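PDB 2Q02: putative cytoplasmic protein from Salmonella typhimurium LT2, which binds zinc in a xylose isomerase-like TIM barrel and may be an isomerase, though its substrate and exact function are unknown. Local coordinates for residues I67-A72 with A101-P106; P106-T111 with F143-L148; A211-I216 with P246-L251. One frame throughout, in Å; residues are numbered along the deposited sequence.

Interaction 1: residues I67-A72 with A101-P106; sequences IVTINA and ALVLCP
Val103 packs against Thr69 and Asn71 of the neighbouring parallel strand, all three side chains on one face of the sheet. Its CG1 is anti to the backbone N (chi1 176°), and the other methyl, CG2, lies beside that N and faces the neighbouring strand. There CG2 meets Asn71 OD1 at 3.5 Å and, a little farther off, the Thr69 hydroxyl. A beta-branched valine suits this place, because a methyl can pack against both polar side chains without competing for their hydrogen bonds. Those polar ends turn elsewhere: Thr69 OG1 and Asn71 ND2 both bond to Glu37 OE2 on the preceding strand. Asn71 also comes close to His197, a zinc ligand, so this face looks into the barrel interior beside the metal site. Farther back on it, the small Ala101 leaves room for Thr69, whose CG2 lies 4.0 Å from Ala101 CB.

Ile70 and Leu102 occupy the other face. Their side chains are turned obliquely to each other, with Leu102 CD1 3.8 Å from Ile70 CG2. Between the faces, the backbones pair in parallel register. Ile70 N donates to Ala101 O (2.9 Å), and Val103 N donates to Ile70 O at 2.9 Å; the bond from Ala101 N to Val68 O is weak. Beyond the paired part, Ala72 follows a cis peptide, and its CB approaches Val103 CB at 3.9 Å.

Strands 66-73 and 101-104 belong to one beta-alpha-beta unit of the barrel. Its helix 81-97 packs on Ile70 and Leu102, while strands 35-39 and 135-138 continue the sheet beyond them.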
# COMPACT_ATOMS: atom_id res chain seq x y z
N ILE A 67 6.41 -2.41 -11.65
CA ILE A 67 5.19 -2.64 -10.89
C ILE A 67 5.62 -3.20 -9.54
O ILE A 67 6.06 -4.33 -9.45
CB ILE A 67 4.26 -3.62 -11.61
CG1 ILE A 67 3.83 -3.04 -12.96
CG2 ILE A 67 3.04 -3.96 -10.71
CD1 ILE A 67 3.14 -4.01 -13.87
N VAL A 68 5.51 -2.39 -8.49
CA VAL A 68 6.09 -2.74 -7.20
C VAL A 68 5.19 -3.69 -6.43
O VAL A 68 5.67 -4.68 -5.88
CB VAL A 68 6.37 -1.50 -6.31
CG1 VAL A 68 6.93 -1.92 -4.96
CG2 VAL A 68 7.32 -0.49 -7.03
N THR A 69 3.89 -3.40 -6.37
CA THR A 69 2.98 -4.36 -5.73
C THR A 69 1.68 -4.51 -6.47
O THR A 69 1.35 -3.73 -7.36
CB THR A 69 2.59 -3.98 -4.26
OG1 THR A 69 1.49 -3.06 -4.26
CG2 THR A 69 3.75 -3.37 -3.50
N ILE A 70 0.96 -5.55 -6.05
CA ILE A 70 -0.47 -5.66 -6.29
C ILE A 70 -1.21 -5.57 -4.96
O ILE A 70 -0.80 -6.15 -3.97
CB ILE A 70 -0.78 -6.96 -7.04
CG1 ILE A 70 -0.22 -6.82 -8.48
CG2 ILE A 70 -2.28 -7.23 -7.05
CD1 ILE A 70 -0.32 -8.07 -9.29
N ASN A 71 -2.28 -4.78 -4.95
CA ASN A 71 -3.21 -4.67 -3.82
C ASN A 71 -4.53 -5.31 -4.23
O ASN A 71 -5.11 -4.86 -5.22
CB ASN A 71 -3.53 -3.21 -3.50
CG ASN A 71 -2.35 -2.45 -2.94
OD1 ASN A 71 -2.29 -2.22 -1.72
ND2 ASN A 71 -1.41 -2.03 -3.81
N ALA A 72 -5.06 -6.29 -3.48
CA ALA A 72 -4.48 -6.87 -2.26
C ALA A 72 -5.28 -8.12 -1.95
O ALA A 72 -6.39 -8.27 -2.47
CB ALA A 72 -4.57 -5.91 -1.08
N ALA A 101 5.75 -7.68 -5.35
CA ALA A 101 5.12 -8.00 -4.09
C ALA A 101 3.59 -8.06 -4.24
O ALA A 101 3.00 -7.46 -5.17
CB ALA A 101 5.51 -6.94 -3.04
N LEU A 102 2.97 -8.79 -3.31
CA LEU A 102 1.52 -8.76 -3.17
C LEU A 102 1.20 -8.37 -1.73
O LEU A 102 1.82 -8.84 -0.75
CB LEU A 102 0.89 -10.11 -3.54
CG LEU A 102 -0.59 -10.41 -3.27
CD1 LEU A 102 -1.48 -9.56 -4.13
CD2 LEU A 102 -0.87 -11.86 -3.52
N VAL A 103 0.21 -7.48 -1.61
CA VAL A 103 -0.19 -6.94 -0.31
C VAL A 103 -1.23 -7.80 0.37
O VAL A 103 -2.18 -8.27 -0.27
CB VAL A 103 -0.77 -5.51 -0.47
CG1 VAL A 103 -1.28 -4.98 0.86
CG2 VAL A 103 0.27 -4.57 -1.05
N LEU A 104 -1.07 -7.97 1.68
CA LEU A 104 -1.98 -8.79 2.51
C LEU A 104 -2.67 -7.92 3.58
O LEU A 104 -2.01 -7.20 4.34
CB LEU A 104 -1.18 -9.89 3.20
CG LEU A 104 -0.46 -10.88 2.28
CD1 LEU A 104 0.63 -11.62 3.00
CD2 LEU A 104 -1.43 -11.89 1.68
N CYS A 105 -4.00 -8.00 3.62
CA CYS A 105 -4.78 -7.21 4.56
C CYS A 105 -5.54 -8.09 5.52
O CYS A 105 -6.17 -9.07 5.09
CB CYS A 105 -5.80 -6.34 3.81
SG CYS A 105 -5.05 -4.96 2.92
N PRO A 106 -5.56 -7.70 6.82
CA PRO A 106 -6.17 -8.53 7.86
C PRO A 106 -7.67 -8.41 7.87
O PRO A 106 -8.21 -7.42 7.38
CB PRO A 106 -5.63 -7.92 9.16
CG PRO A 106 -5.50 -6.43 8.83
CD PRO A 106 -5.05 -6.42 7.36

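Interaction 2: residues P106-T111 with F143-L148; sequences PLNDGT and FRVSSL
Leu107 O receives the amide of Ser147 at 2.9 Å. A second backbone bond, from Gly110 N to Val145 O, is also 2.9 Å long and reaches that oxygen on a lone pair in the carbonyl plane. Glycine suits position 110, since its backbone angles would press a side chain against the preceding carbonyl. Water 1 lies within bonding distance of Thr111 O and Val145 O at this outer end, though it may not donate to both at once.

Local turns prepare both backbones. Asp109 OD1 accepts from Thr111 N in an Asx turn, Phe143 to Ser146 form a type I turn, and Ser146 OG accepts from Leu148 N in an ST turn. The two segments are consecutive beta-alpha loops of the TIM barrel, following strands 101-104 and 135-138.

Apolar and mixed packing does the rest. Pro106 crosses Leu148 at about a right angle, with their CB atoms 3.7 Å apart; the rigid ring and the leucine make a compact buried end. Asn108 extends with CG anti to its backbone N (chi1 -177°) and crosses Phe143 at about a right angle, amide and ring planes 36° apart. The flat amide suits this place, its ND2 3.4 Å from Phe143 CD2 and its OD1 3.4 Å from Val145 CG2.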
# COMPACT_ATOMS: atom_id res chain seq x y z
N PRO A 106 -5.56 -7.70 6.82
CA PRO A 106 -6.17 -8.53 7.86
C PRO A 106 -7.67 -8.41 7.87
O PRO A 106 -8.21 -7.42 7.38
CB PRO A 106 -5.63 -7.92 9.16
CG PRO A 106 -5.50 -6.43 8.83
CD PRO A 106 -5.05 -6.42 7.36
N LEU A 107 -8.34 -9.39 8.45
CA LEU A 107 -9.78 -9.34 8.66
C LEU A 107 -10.15 -8.04 9.39
O LEU A 107 -9.45 -7.60 10.30
CB LEU A 107 -10.29 -10.56 9.45
CG LEU A 107 -11.81 -10.65 9.66
CD1 LEU A 107 -12.54 -11.03 8.37
CD2 LEU A 107 -12.18 -11.62 10.77
N ASN A 108 -11.26 -7.44 8.98
CA ASN A 108 -11.63 -6.11 9.47
C ASN A 108 -13.15 -6.04 9.59
O ASN A 108 -13.80 -5.21 8.98
CB ASN A 108 -11.02 -5.00 8.57
CG ASN A 108 -11.31 -3.58 9.06
OD1 ASN A 108 -11.02 -3.22 10.19
ND2 ASN A 108 -11.86 -2.76 8.17
N ASP A 109 -13.71 -6.96 10.37
CA ASP A 109 -15.17 -7.03 10.57
C ASP A 109 -15.57 -7.02 12.06
O ASP A 109 -16.71 -7.36 12.42
CB ASP A 109 -15.78 -8.26 9.86
CG ASP A 109 -15.45 -9.59 10.55
OD1 ASP A 109 -14.79 -9.58 11.61
OD2 ASP A 109 -15.84 -10.65 10.00
N GLY A 110 -14.63 -6.65 12.93
CA GLY A 110 -14.93 -6.55 14.37
C GLY A 110 -14.77 -7.85 15.13
O GLY A 110 -15.05 -7.91 16.33
N THR A 111 -14.31 -8.88 14.44
CA THR A 111 -14.12 -10.19 15.01
C THR A 111 -12.65 -10.41 15.33
O THR A 111 -11.76 -9.98 14.60
CB THR A 111 -14.64 -11.26 14.07
OG1 THR A 111 -16.07 -11.30 14.20
CG2 THR A 111 -14.11 -12.61 14.41
N PHE A 143 -8.42 0.69 11.65
CA PHE A 143 -9.80 0.70 12.12
C PHE A 143 -9.94 -0.04 13.44
O PHE A 143 -9.30 -1.06 13.68
CB PHE A 143 -10.75 0.07 11.11
CG PHE A 143 -10.68 0.71 9.78
CD1 PHE A 143 -11.23 1.98 9.59
CD2 PHE A 143 -10.02 0.09 8.73
CE1 PHE A 143 -11.14 2.59 8.39
CE2 PHE A 143 -9.93 0.70 7.51
CZ PHE A 143 -10.49 1.96 7.33
N ARG A 144 -10.82 0.46 14.31
CA ARG A 144 -11.13 -0.23 15.56
C ARG A 144 -11.62 -1.66 15.39
O ARG A 144 -11.42 -2.49 16.29
CB ARG A 144 -12.16 0.49 16.40
CG ARG A 144 -11.57 1.51 17.32
CD ARG A 144 -12.60 2.52 17.79
NE ARG A 144 -12.05 3.26 18.92
CZ ARG A 144 -12.55 3.28 20.16
NH1 ARG A 144 -13.68 2.63 20.49
NH2 ARG A 144 -11.91 3.99 21.09
N VAL A 145 -12.28 -1.94 14.27
CA VAL A 145 -12.78 -3.29 13.97
C VAL A 145 -11.73 -4.22 13.32
O VAL A 145 -12.01 -5.37 13.04
CB VAL A 145 -14.08 -3.23 13.18
CG1 VAL A 145 -15.16 -2.60 14.06
CG2 VAL A 145 -13.89 -2.43 11.87
N SER A 146 -10.52 -3.70 13.12
CA SER A 146 -9.43 -4.45 12.50
C SER A 146 -8.85 -5.47 13.45
O SER A 146 -8.64 -5.20 14.63
CB SER A 146 -8.32 -3.51 12.04
OG SER A 146 -7.14 -4.23 11.74
N SER A 147 -8.58 -6.67 12.92
CA SER A 147 -7.98 -7.74 13.70
C SER A 147 -6.47 -7.57 13.88
O SER A 147 -5.87 -8.31 14.64
CB SER A 147 -8.26 -9.11 13.06
OG SER A 147 -7.56 -9.24 11.83
N LEU A 148 -5.87 -6.63 13.17
CA LEU A 148 -4.42 -6.42 13.21
C LEU A 148 -4.13 -4.94 12.89
O LEU A 148 -4.11 -4.54 11.73
CB LEU A 148 -3.72 -7.38 12.23
CG LEU A 148 -2.19 -7.27 12.07
CD1 LEU A 148 -1.44 -7.54 13.40
CD2 LEU A 148 -1.64 -8.19 10.99
O HOH W 1 -11.66 -8.18 12.68

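Interaction 3: residues A211-I216 with P246-L251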
# COMPACT_ATOMS: atom_id res chain seq x y z
N ALA A 211 -12.82 7.12 7.51
CA ALA A 211 -12.83 5.97 6.57
C ALA A 211 -12.02 6.32 5.32
O ALA A 211 -11.62 7.47 5.13
CB ALA A 211 -14.26 5.59 6.19
N ASP A 212 -11.78 5.33 4.47
CA ASP A 212 -10.99 5.51 3.24
C ASP A 212 -11.53 6.60 2.31
O ASP A 212 -10.75 7.24 1.60
CB ASP A 212 -10.87 4.19 2.48
CG ASP A 212 -10.00 3.17 3.20
OD1 ASP A 212 -9.15 3.56 4.01
OD2 ASP A 212 -10.18 1.97 2.97
N GLU A 213 -12.84 6.83 2.33
CA GLU A 213 -13.46 7.88 1.50
C GLU A 213 -12.90 9.32 1.74
O GLU A 213 -13.04 10.18 0.89
CB GLU A 213 -15.00 7.84 1.70
CG GLU A 213 -15.80 9.03 1.18
CD GLU A 213 -15.58 9.32 -0.30
OE1 GLU A 213 -15.22 8.37 -1.03
OE2 GLU A 213 -15.79 10.49 -0.73
N GLN A 214 -12.30 9.55 2.91
CA GLN A 214 -11.71 10.86 3.25
C GLN A 214 -10.27 10.99 2.78
O GLN A 214 -9.66 12.04 2.92
CB GLN A 214 -11.75 11.10 4.76
CG GLN A 214 -13.13 11.43 5.34
CD GLN A 214 -14.02 10.21 5.51
OE1 GLN A 214 -13.70 9.28 6.24
NE2 GLN A 214 -15.14 10.22 4.83
N ARG A 215 -9.71 9.92 2.22
CA ARG A 215 -8.30 9.90 1.91
C ARG A 215 -8.06 10.51 0.55
O ARG A 215 -8.42 9.92 -0.49
CB ARG A 215 -7.73 8.48 1.99
CG ARG A 215 -7.65 7.93 3.40
CD ARG A 215 -7.35 6.48 3.41
NE ARG A 215 -6.02 6.23 2.89
CZ ARG A 215 -5.46 5.02 2.81
NH1 ARG A 215 -6.12 3.92 3.22
NH2 ARG A 215 -4.23 4.90 2.31
N ILE A 216 -7.46 11.69 0.56
CA ILE A 216 -7.10 12.42 -0.65
C ILE A 216 -5.56 12.51 -0.76
O ILE A 216 -4.86 11.56 -0.45
CB ILE A 216 -7.82 13.79 -0.72
CG1 ILE A 216 -7.43 14.72 0.44
CG2 ILE A 216 -9.31 13.54 -0.70
CD1 ILE A 216 -8.18 16.05 0.44
N PRO A 246 -4.31 7.54 -2.42
CA PRO A 246 -5.62 8.08 -2.09
C PRO A 246 -6.78 7.13 -2.47
O PRO A 246 -6.61 6.27 -3.34
CB PRO A 246 -5.66 9.36 -2.92
CG PRO A 246 -4.86 9.04 -4.10
CD PRO A 246 -3.73 8.21 -3.59
N PHE A 247 -7.94 7.29 -1.81
CA PHE A 247 -9.14 6.45 -2.04
C PHE A 247 -10.45 7.20 -2.35
O PHE A 247 -11.42 6.60 -2.83
CB PHE A 247 -9.42 5.62 -0.78
CG PHE A 247 -8.70 4.34 -0.73
CD1 PHE A 247 -9.24 3.20 -1.31
CD2 PHE A 247 -7.48 4.24 -0.06
CE1 PHE A 247 -8.57 1.99 -1.26
CE2 PHE A 247 -6.81 3.04 0.01
CZ PHE A 247 -7.36 1.90 -0.59
N SER A 248 -10.50 8.49 -2.04
CA SER A 248 -11.75 9.26 -2.14
C SER A 248 -12.44 9.17 -3.51
O SER A 248 -11.79 9.06 -4.54
CB SER A 248 -11.47 10.73 -1.84
OG SER A 248 -12.59 11.52 -2.16
N SER A 249 -13.76 9.26 -3.50
CA SER A 249 -14.54 9.35 -4.74
C SER A 249 -14.33 10.69 -5.43
O SER A 249 -14.66 10.84 -6.60
CB SER A 249 -16.03 9.14 -4.45
OG SER A 249 -16.56 10.20 -3.67
N GLN A 250 -13.82 11.68 -4.70
CA GLN A 250 -13.44 12.97 -5.30
C GLN A 250 -12.41 12.76 -6.43
O GLN A 250 -12.30 13.57 -7.35
CB GLN A 250 -12.79 13.91 -4.27
CG GLN A 250 -13.70 14.56 -3.20
CD GLN A 250 -12.86 15.36 -2.17
OE1 GLN A 250 -12.15 16.33 -2.52
NE2 GLN A 250 -12.92 14.94 -0.90
N LEU A 251 -11.63 11.68 -6.34
CA LEU A 251 -10.62 11.35 -7.35
C LEU A 251 -11.20 11.19 -8.75
O LEU A 251 -10.58 11.64 -9.72
CB LEU A 251 -9.88 10.06 -6.98
CG LEU A 251 -8.98 10.11 -5.74
CD1 LEU A 251 -8.59 8.69 -5.36
CD2 LEU A 251 -7.74 10.95 -5.97
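Phe247 lies alongside Arg215, both side chains pointing the same way, and this pair forms the tightly packed part of the contact. Phe247 CD2 sits over the centre of the guanidinium, 3.5 Å above its plane. The two planes are inclined by 55°, so the ring comes in through its CD2-CE2 side, not as a flat stack. Asp212 borders both groups: its CB lies 3.8 Å from Phe247 CB, and its OD1 forms a salt bridge with Arg215 NH1 at 3.2 Å. The nitrogen approaches from above the carboxylate plane while the oxygen stays close to the guanidinium plane. Arginine suits this buried place because its several N-H groups can serve different partners: NE bonds to Ser199, and NH2 to Glu245 and Asp170, both zinc ligands. Through these bonds Arg215 is a second-shell residue that probably helps to hold the metal-binding carboxylates in place.

The backbone is gripped beside this pair. Arg215 O accepts from both Phe247 N and Ser248 N, each at 3.0 Å, the two donors arriving from opposite faces of its carbonyl plane. Ile216 CG2 packs on Ser248 CB next to them. These segments belong to the loops following strands 193-198 and 242-244 of the TIM barrel, whose C-terminal strand ends carry the zinc site.

Contacts are more open toward solvent. A bend at chi2 (56°) brings Glu213 CD back toward the other segment, and both carboxylate oxygens meet Ser249, OE1 accepting from the backbone N at 3.0 Å and OE2 from OG at 3.1 Å. Both donors approach on the syn side, somewhat out of the carboxylate plane. Ser249 has two deposited conformers, leaving the hydroxyl bond less certain than the amide one. Gln250 NE2 lies 3.9 Å from Ile216 CG2.

Interaction 1 is the buried contact of the three: it joins neighbouring barrel strands through parallel pairing, with apolar side chains on one face and Thr69 and Asn71 beside Val103 on the other. Interactions 2 and 3 are partly buried and join loops, with irregular backbone bonds taking the place of strand pairing. Pro106 is common to interactions 1 and 2, where strand 101-104 passes into its loop. Interaction 2 combines turns, backbone bonds and a water at its exposed end, whereas interaction 3 relies on charged groups, with Arg215 linked to zinc ligands. Phe143 CZ lies 3.9 Å from Asp212 OD1, bringing interactions 2 and 3 into contact; interactions 1 and 3 do not touch.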